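Local coordinates for conserved hypothetical protein (Pseudomonas aeruginosa, PDB 1YLL), which is of unknown function but belongs to the HutD family of the cupin clan and may be linked to histidine utilisation, at residues D[5-17]-D[160-172]. Sequence-based numbering, arbitrary orientation. Where two conformers were deposited one is given.
Sequences ELRILRAVDYPRM and RGQLAAHDCLCAE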
loop_
_atom_site.group_PDB
_atom_site.type_symbol
_atom_site.label_atom_id
_atom_site.label_comp_id
_atom_site.label_asym_id
_atom_site.label_seq_id
_atom_site.Cartn_x
_atom_site.Cartn_y
_atom_site.Cartn_z
ATOM N N GLU D 5 -2.258 -1.160 -19.718
ATOM C CA GLU D 5 -1.876 -1.533 -18.326
ATOM C C GLU D 5 -2.328 -0.426 -17.374
ATOM O O GLU D 5 -3.499 -0.054 -17.368
ATOM C CB GLU D 5 -0.360 -1.731 -18.231
ATOM C CG GLU D 5 0.236 -2.492 -19.412
ATOM C CD GLU D 5 1.707 -2.833 -19.214
ATOM O OE1 GLU D 5 1.996 -3.732 -18.394
ATOM O OE2 GLU D 5 2.575 -2.205 -19.869
ATOM N N LEU D 6 -1.405 0.119 -16.587
ATOM C CA LEU D 6 -1.776 1.167 -15.643
ATOM C C LEU D 6 -0.858 2.389 -15.708
ATOM O O LEU D 6 0.349 2.273 -15.543
ATOM C CB LEU D 6 -1.780 0.592 -14.232
ATOM C CG LEU D 6 -2.386 1.488 -13.162
ATOM C CD1 LEU D 6 -1.384 2.527 -12.700
ATOM C CD2 LEU D 6 -3.643 2.134 -13.742
ATOM N N ARG D 7 -1.442 3.562 -15.938
ATOM C CA ARG D 7 -0.659 4.787 -16.029
ATOM C C ARG D 7 -1.420 5.920 -15.363
ATOM O O ARG D 7 -2.653 5.919 -15.334
ATOM C CB ARG D 7 -0.417 5.151 -17.499
ATOM C CG ARG D 7 0.354 4.115 -18.313
ATOM C CD ARG D 7 1.821 4.063 -17.923
ATOM N NE ARG D 7 2.627 3.307 -18.882
ATOM C CZ ARG D 7 2.455 2.018 -19.167
ATOM N NH1 ARG D 7 1.501 1.321 -18.567
ATOM N NH2 ARG D 7 3.238 1.425 -20.056
ATOM N N ILE D 8 -0.690 6.869 -14.798
ATOM C CA ILE D 8 -1.331 8.014 -14.191
ATOM C C ILE D 8 -1.078 9.159 -15.138
ATOM O O ILE D 8 0.083 9.501 -15.436
ATOM C CB ILE D 8 -0.797 8.307 -12.788
ATOM C CG1 ILE D 8 -1.172 7.144 -11.852
ATOM C CG2 ILE D 8 -1.418 9.590 -12.252
ATOM C CD1 ILE D 8 -0.723 7.325 -10.415
ATOM N N LEU D 9 -2.170 9.727 -15.652
ATOM C CA LEU D 9 -2.073 10.823 -16.602
ATOM C C LEU D 9 -1.988 12.123 -15.825
ATOM O O LEU D 9 -2.732 12.332 -14.876
ATOM C CB LEU D 9 -3.307 10.818 -17.538
ATOM C CG LEU D 9 -3.486 9.445 -18.216
ATOM C CD1 LEU D 9 -4.808 9.392 -18.966
ATOM C CD2 LEU D 9 -2.291 9.160 -19.133
ATOM N N ARG D 10 -1.045 12.983 -16.196
ATOM C CA ARG D 10 -0.890 14.232 -15.485
ATOM C C ARG D 10 -1.536 15.417 -16.182
ATOM O O ARG D 10 -1.324 15.657 -17.360
ATOM C CB ARG D 10 0.601 14.497 -15.258
ATOM C CG ARG D 10 1.290 13.305 -14.602
ATOM C CD ARG D 10 0.873 13.145 -13.148
ATOM N NE ARG D 10 1.450 11.931 -12.563
ATOM C CZ ARG D 10 1.201 11.494 -11.332
ATOM N NH1 ARG D 10 1.778 10.381 -10.907
ATOM N NH2 ARG D 10 0.394 12.174 -10.522
ATOM N N ALA D 11 -2.285 16.180 -15.410
ATOM C CA ALA D 11 -3.000 17.332 -15.935
ATOM C C ALA D 11 -2.061 18.317 -16.617
ATOM O O ALA D 11 -2.414 18.893 -17.638
ATOM C CB ALA D 11 -3.767 18.010 -14.828
ATOM N N VAL D 12 -0.869 18.527 -16.055
ATOM C CA VAL D 12 0.074 19.451 -16.697
ATOM C C VAL D 12 0.374 19.042 -18.144
ATOM O O VAL D 12 0.796 19.878 -18.961
ATOM C CB VAL D 12 1.409 19.526 -15.915
ATOM C CG1 VAL D 12 2.341 20.532 -16.578
ATOM C CG2 VAL D 12 1.143 19.934 -14.485
ATOM N N ASP D 13 0.138 17.773 -18.483
ATOM C CA ASP D 13 0.379 17.283 -19.839
ATOM C C ASP D 13 -0.831 17.205 -20.764
ATOM O O ASP D 13 -0.713 16.798 -21.917
ATOM C CB ASP D 13 1.002 15.888 -19.827
ATOM C CG ASP D 13 2.377 15.860 -19.185
ATOM O OD1 ASP D 13 3.097 16.884 -19.268
ATOM O OD2 ASP D 13 2.724 14.810 -18.610
ATOM N N TYR D 14 -2.006 17.555 -20.275
ATOM C CA TYR D 14 -3.153 17.476 -21.164
ATOM C C TYR D 14 -3.043 18.481 -22.305
ATOM O O TYR D 14 -2.624 19.633 -22.114
ATOM C CB TYR D 14 -4.432 17.758 -20.410
ATOM C CG TYR D 14 -4.799 16.767 -19.322
ATOM C CD1 TYR D 14 -5.711 17.122 -18.336
ATOM C CD2 TYR D 14 -4.206 15.502 -19.250
ATOM C CE1 TYR D 14 -6.019 16.253 -17.271
ATOM C CE2 TYR D 14 -4.520 14.620 -18.210
ATOM C CZ TYR D 14 -5.413 15.010 -17.224
ATOM O OH TYR D 14 -5.675 14.231 -16.143
ATOM N N PRO D 15 -3.380 18.056 -23.510
ATOM C CA PRO D 15 -3.307 18.981 -24.638
ATOM C C PRO D 15 -4.536 19.877 -24.528
ATOM O O PRO D 15 -5.500 19.539 -23.827
ATOM C CB PRO D 15 -3.370 18.059 -25.825
ATOM C CG PRO D 15 -4.292 16.970 -25.331
ATOM C CD PRO D 15 -3.866 16.724 -23.931
ATOM N N ARG D 16 -4.520 21.023 -25.198
ATOM C CA ARG D 16 -5.681 21.915 -25.149
ATOM C C ARG D 16 -6.036 22.340 -26.536
ATOM O O ARG D 16 -5.156 22.772 -27.296
ATOM C CB ARG D 16 -5.395 23.172 -24.325
ATOM C CG ARG D 16 -6.512 24.207 -24.346
ATOM C CD ARG D 16 -6.101 25.481 -23.576
ATOM N NE ARG D 16 -7.169 26.496 -23.513
ATOM C CZ ARG D 16 -7.381 27.436 -24.443
ATOM N NH1 ARG D 16 -6.610 27.505 -25.512
ATOM N NH2 ARG D 16 -8.370 28.324 -24.304
HETATM N N MSE D 17 -7.322 22.232 -26.865
HETATM C CA MSE D 17 -7.803 22.592 -28.166
HETATM C C MSE D 17 -8.949 23.614 -28.088
HETATM O O MSE D 17 -10.053 23.321 -27.650
HETATM C CB MSE D 17 -8.256 21.339 -28.938
HETATM C CG MSE D 17 -8.944 21.657 -30.251
HETATM SE SE MSE D 17 -7.790 22.256 -31.706
HETATM C CE MSE D 17 -7.003 23.832 -31.007
ATOM N N ARG D 160 -0.031 2.263 -6.121
ATOM C CA ARG D 160 0.228 2.464 -7.538
ATOM C C ARG D 160 0.455 3.911 -7.911
ATOM O O ARG D 160 0.543 4.240 -9.096
ATOM C CB ARG D 160 -0.934 1.919 -8.379
ATOM C CG ARG D 160 -1.185 0.431 -8.175
ATOM C CD ARG D 160 0.095 -0.342 -8.403
ATOM N NE ARG D 160 0.527 -0.229 -9.787
ATOM C CZ ARG D 160 0.293 -1.148 -10.715
ATOM N NH1 ARG D 160 -0.362 -2.253 -10.395
ATOM N NH2 ARG D 160 0.700 -0.948 -11.962
ATOM N N GLY D 161 0.537 4.783 -6.917
ATOM C CA GLY D 161 0.747 6.179 -7.243
ATOM C C GLY D 161 -0.146 7.148 -6.500
ATOM O O GLY D 161 -0.989 6.764 -5.679
ATOM N N GLN D 162 0.061 8.425 -6.789
ATOM C CA GLN D 162 -0.687 9.492 -6.160
ATOM C C GLN D 162 -1.102 10.492 -7.202
ATOM O O GLN D 162 -0.356 10.770 -8.146
ATOM C CB GLN D 162 0.167 10.210 -5.137
ATOM C CG GLN D 162 0.228 9.549 -3.788
ATOM C CD GLN D 162 1.209 10.244 -2.872
ATOM O OE1 GLN D 162 2.425 10.123 -3.043
ATOM N NE2 GLN D 162 0.691 10.996 -1.904
ATOM N N LEU D 163 -2.279 11.058 -6.998
ATOM C CA LEU D 163 -2.808 12.035 -7.927
ATOM C C LEU D 163 -2.866 13.461 -7.387
ATOM O O LEU D 163 -3.348 13.704 -6.281
ATOM C CB LEU D 163 -4.222 11.607 -8.369
ATOM C CG LEU D 163 -4.508 10.476 -9.380
ATOM C CD1 LEU D 163 -3.781 9.207 -9.071
ATOM C CD2 LEU D 163 -6.016 10.230 -9.378
ATOM N N ALA D 164 -2.391 14.401 -8.202
ATOM C CA ALA D 164 -2.480 15.818 -7.860
ATOM C C ALA D 164 -3.824 16.257 -8.473
ATOM O O ALA D 164 -4.493 15.455 -9.164
ATOM C CB ALA D 164 -1.324 16.603 -8.491
ATOM N N ALA D 165 -4.219 17.501 -8.234
ATOM C CA ALA D 165 -5.494 17.998 -8.772
ATOM C C ALA D 165 -5.552 17.863 -10.288
ATOM O O ALA D 165 -4.644 18.283 -11.008
ATOM C CB ALA D 165 -5.717 19.452 -8.373
ATOM N N HIS D 166 -6.651 17.262 -10.736
ATOM C CA HIS D 166 -6.971 16.972 -12.131
ATOM C C HIS D 166 -6.184 15.871 -12.792
ATOM O O HIS D 166 -6.338 15.645 -13.993
ATOM C CB HIS D 166 -6.963 18.239 -13.008
ATOM C CG HIS D 166 -8.062 19.196 -12.663
ATOM N ND1 HIS D 166 -8.389 20.280 -13.451
ATOM C CD2 HIS D 166 -8.894 19.241 -11.595
ATOM C CE1 HIS D 166 -9.373 20.951 -12.880
ATOM N NE2 HIS D 166 -9.699 20.343 -11.751
ATOM N N ASP D 167 -5.347 15.161 -12.030
ATOM C CA ASP D 167 -4.618 14.027 -12.614
ATOM C C ASP D 167 -5.635 12.875 -12.737
ATOM O O ASP D 167 -6.659 12.859 -12.048
ATOM C CB ASP D 167 -3.477 13.550 -11.714
ATOM C CG ASP D 167 -2.295 14.524 -11.680
ATOM O OD1 ASP D 167 -1.386 14.297 -10.845
ATOM O OD2 ASP D 167 -2.254 15.496 -12.471
ATOM N N CYS D 168 -5.313 11.890 -13.563
ATOM C CA CYS D 168 -6.240 10.790 -13.774
ATOM C C CYS D 168 -5.562 9.436 -13.975
ATOM O O CYS D 168 -4.724 9.274 -14.843
ATOM C CB CYS D 168 -7.113 11.126 -14.988
ATOM S SG CYS D 168 -8.501 9.971 -15.409
ATOM N N LEU D 169 -5.935 8.467 -13.161
ATOM C CA LEU D 169 -5.398 7.136 -13.338
ATOM C C LEU D 169 -6.125 6.530 -14.525
ATOM O O LEU D 169 -7.326 6.715 -14.670
ATOM C CB LEU D 169 -5.694 6.271 -12.132
ATOM C CG LEU D 169 -5.307 4.812 -12.403
ATOM C CD1 LEU D 169 -3.956 4.558 -11.768
ATOM C CD2 LEU D 169 -6.327 3.863 -11.863
ATOM N N CYS D 170 -5.404 5.832 -15.396
ATOM C CA CYS D 170 -6.068 5.165 -16.519
ATOM C C CYS D 170 -5.599 3.721 -16.481
ATOM O O CYS D 170 -4.406 3.470 -16.666
ATOM C CB CYS D 170 -5.673 5.788 -17.867
ATOM S SG CYS D 170 -6.467 4.967 -19.344
ATOM N N ALA D 171 -6.507 2.786 -16.201
ATOM C CA ALA D 171 -6.169 1.360 -16.180
ATOM C C ALA D 171 -7.020 0.633 -17.222
ATOM O O ALA D 171 -8.253 0.690 -17.205
ATOM C CB ALA D 171 -6.410 0.760 -14.795
ATOM N N GLU D 172 -6.361 -0.063 -18.136
ATOM C CA GLU D 172 -7.091 -0.759 -19.183
ATOM C C GLU D 172 -6.684 -2.215 -19.227
ATOM O O GLU D 172 -5.622 -2.564 -18.745
ATOM C CB GLU D 172 -6.791 -0.135 -20.553
ATOM C CG GLU D 172 -7.666 1.023 -20.972
ATOM C CD GLU D 172 -7.292 1.517 -22.363
ATOM O OE1 GLU D 172 -6.167 2.028 -22.520
ATOM O OE2 GLU D 172 -8.117 1.382 -23.295
HETATM O O HOH W 1 2.460 0.627 -13.469
HETATM O O HOH W 2 2.377 8.784 -8.267
HETATM O O HOH W 3 -0.350 17.474 -13.153
#
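Leu9 and Cys168 form a hydrogen-bonded antiparallel pair, with Leu9 N 2.7 Å from Cys168 O. Further such bonds join Arg7 to Cys170 and Glu5 to Glu172. Strand 6-9 thus becomes, within this chain, an edge strand of a five-stranded sheet in what is probably the C-terminal cupin-like half, beside strand 168-171. One face of this pairing carries Leu6, Ile8, Leu169 and Ala171. Ile8 projects across to strand 160-163, where Ile8 CD1 lies 3.8 Å from Leu163 CD1. The other sheet face carries Leu9, whose CD1 rests on Cys170 CB and which also touches Ile29 and Ala30.

Asp167 closes the type II turn from Ala164 and ties the strand ends together. Asp167 OD1 accepts from Arg10 NH2 at 2.8 Å, a salt bridge, and from Ala164 N, the two donors coming from opposite faces of the carboxylate. Asp167 OD2 takes Ala11 N at 3.0 Å in a nearly straight bond of 172°. Arg10 bends at chi2 (-71°), which lays its guanidinium over Ile8 CG2. Arg10 NH2 also donates to Gln162 O, 2.9 Å away, while the guanidinium stands 81° from the carboxylate plane. Tyr14 OH donates to His166 O at 2.7 Å, in the carbonyl plane.

The Glu5 end is looser and more exposed. One water joins Arg160 NH2 to Leu6 O, its second bond weak. The Arg10 charge and two backbone N-H groups probably favour an ionised Asp167, whereas the Glu5 end relies on backbone pairing and the apolar packing of Leu6.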